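Local coordinates for putative immunoglobulin-blocking virulence protein (Mycoplasma mycoides subsp. capri, PDB 7ADK), which probably acts as a virulence factor that binds host immunoglobulins and interferes with their antibody function, at residues 261-266 with 284-289. Numbering follows the deposited sequence.
Sequences FLKSEA and YIWLIA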
# COMPACT_ATOMS: atom_id res chain seq x y z
N PHE A 261 -19.52 -43.83 -32.25
CA PHE A 261 -20.18 -44.92 -31.52
C PHE A 261 -21.05 -44.47 -30.34
O PHE A 261 -21.77 -45.29 -29.76
CB PHE A 261 -19.14 -45.97 -31.13
CG PHE A 261 -18.58 -46.72 -32.32
CD1 PHE A 261 -19.41 -47.61 -33.02
CD2 PHE A 261 -17.26 -46.52 -32.75
CE1 PHE A 261 -18.92 -48.30 -34.14
CE2 PHE A 261 -16.77 -47.22 -33.86
CZ PHE A 261 -17.59 -48.11 -34.55
N LEU A 262 -21.02 -43.18 -29.97
CA LEU A 262 -21.70 -42.60 -28.80
C LEU A 262 -22.51 -41.34 -29.21
O LEU A 262 -22.31 -40.26 -28.67
CB LEU A 262 -20.69 -42.36 -27.65
CG LEU A 262 -19.88 -43.59 -27.18
CD1 LEU A 262 -18.49 -43.66 -27.82
CD2 LEU A 262 -19.64 -43.55 -25.67
N LYS A 263 -23.34 -41.46 -30.25
CA LYS A 263 -23.94 -40.34 -31.00
C LYS A 263 -25.40 -40.58 -31.45
O LYS A 263 -25.90 -39.91 -32.35
CB LYS A 263 -22.93 -40.00 -32.12
CG LYS A 263 -23.25 -38.88 -33.11
CD LYS A 263 -23.73 -37.55 -32.52
CE LYS A 263 -23.77 -36.57 -33.69
NZ LYS A 263 -24.42 -35.30 -33.40
N SER A 264 -26.12 -41.49 -30.79
CA SER A 264 -27.55 -41.78 -31.00
C SER A 264 -27.95 -42.10 -32.46
O SER A 264 -27.21 -42.76 -33.18
CB SER A 264 -28.42 -40.71 -30.31
OG SER A 264 -28.46 -39.49 -31.01
N GLU A 265 -29.12 -41.68 -32.94
CA GLU A 265 -29.54 -41.80 -34.35
C GLU A 265 -28.81 -40.81 -35.28
O GLU A 265 -28.67 -41.06 -36.47
CB GLU A 265 -31.07 -41.66 -34.42
CG GLU A 265 -31.73 -41.60 -35.80
CD GLU A 265 -31.91 -40.19 -36.41
OE1 GLU A 265 -31.22 -39.25 -36.03
OE2 GLU A 265 -32.77 -40.01 -37.27
N ALA A 266 -28.24 -39.74 -34.72
CA ALA A 266 -27.47 -38.76 -35.46
C ALA A 266 -26.16 -39.32 -36.07
O ALA A 266 -25.49 -38.61 -36.82
CB ALA A 266 -27.22 -37.56 -34.55
N TYR A 284 -19.23 -28.82 -32.07
CA TYR A 284 -19.13 -29.82 -31.01
C TYR A 284 -20.21 -29.63 -29.92
O TYR A 284 -20.56 -30.57 -29.22
CB TYR A 284 -17.64 -30.12 -30.74
CG TYR A 284 -16.74 -29.31 -29.82
CD1 TYR A 284 -16.37 -28.01 -30.17
CD2 TYR A 284 -15.78 -30.05 -29.11
CE1 TYR A 284 -15.22 -27.38 -29.66
CE2 TYR A 284 -14.60 -29.47 -28.63
CZ TYR A 284 -14.33 -28.11 -28.87
OH TYR A 284 -13.19 -27.55 -28.40
N ILE A 285 -20.95 -28.50 -29.95
CA ILE A 285 -22.31 -28.34 -29.40
C ILE A 285 -23.30 -29.38 -29.96
O ILE A 285 -24.12 -29.95 -29.23
CB ILE A 285 -22.84 -26.90 -29.66
CG1 ILE A 285 -22.15 -25.90 -28.70
CG2 ILE A 285 -24.36 -26.76 -29.51
CD1 ILE A 285 -22.43 -24.42 -28.96
N TRP A 286 -23.24 -29.67 -31.26
CA TRP A 286 -24.10 -30.65 -31.90
C TRP A 286 -23.72 -32.09 -31.53
O TRP A 286 -24.53 -33.00 -31.69
CB TRP A 286 -24.14 -30.39 -33.42
CG TRP A 286 -25.11 -31.18 -34.23
CD1 TRP A 286 -26.42 -30.90 -34.43
CD2 TRP A 286 -24.87 -32.40 -34.99
NE1 TRP A 286 -27.01 -31.91 -35.15
CE2 TRP A 286 -26.11 -32.89 -35.48
CE3 TRP A 286 -23.71 -33.13 -35.34
CZ2 TRP A 286 -26.21 -34.10 -36.18
CZ3 TRP A 286 -23.80 -34.30 -36.11
CH2 TRP A 286 -25.05 -34.81 -36.50
N LEU A 287 -22.53 -32.36 -30.98
CA LEU A 287 -22.21 -33.67 -30.40
C LEU A 287 -22.92 -33.84 -29.05
O LEU A 287 -23.75 -34.72 -28.92
CB LEU A 287 -20.70 -33.94 -30.29
CG LEU A 287 -19.94 -34.42 -31.53
CD1 LEU A 287 -20.60 -35.62 -32.18
CD2 LEU A 287 -19.75 -33.36 -32.59
N ILE A 288 -22.66 -32.98 -28.07
CA ILE A 288 -23.27 -33.06 -26.73
C ILE A 288 -24.80 -33.05 -26.79
O ILE A 288 -25.43 -33.86 -26.11
CB ILE A 288 -22.73 -31.95 -25.79
CG1 ILE A 288 -23.01 -30.52 -26.29
CG2 ILE A 288 -21.23 -32.15 -25.59
CD1 ILE A 288 -22.39 -29.39 -25.47
N ALA A 289 -25.43 -32.24 -27.65
CA ALA A 289 -26.88 -32.22 -27.82
C ALA A 289 -27.47 -33.46 -28.55
O ALA A 289 -28.68 -33.52 -28.74
CB ALA A 289 -27.26 -30.92 -28.50
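A cation-pi contact between Lys-263 and Trp-286 ties the loop between helices 247-253 and 270-273 to the last turn of helix 280-288; the centre of the contact lies about 44 Å from the centre of the chain. Lys-263 NZ sits over one face of the indole, 3.0 Å from the centroid of the six-membered ring of Trp-286 and 16° off its normal. With CG anti to the backbone N (chi1 179°) and a bend at chi2, the lysine chain reaches across to the helix, crossing the indole at about a right angle. Lys-263 NZ also makes a weak hydrogen bond to Trp-286 O (2.9 Å), so ring and carbonyl of one residue share the ammonium group. One carbon back from the ammonium group, Lys-263 CE lies 3.6 Å from Leu-287 CD1. Ala-266 CB packs against Trp-286 CZ2 (4.0 Å). Tyr-270 of helix 270-273 touches both Lys-263 and Trp-286, while Asn-290 ND2 is a second donor to Trp-286 O. All four touching residues are buried, and the pi cloud and the carbonyl dipole would partly offset the cost of burying the lysine's charge.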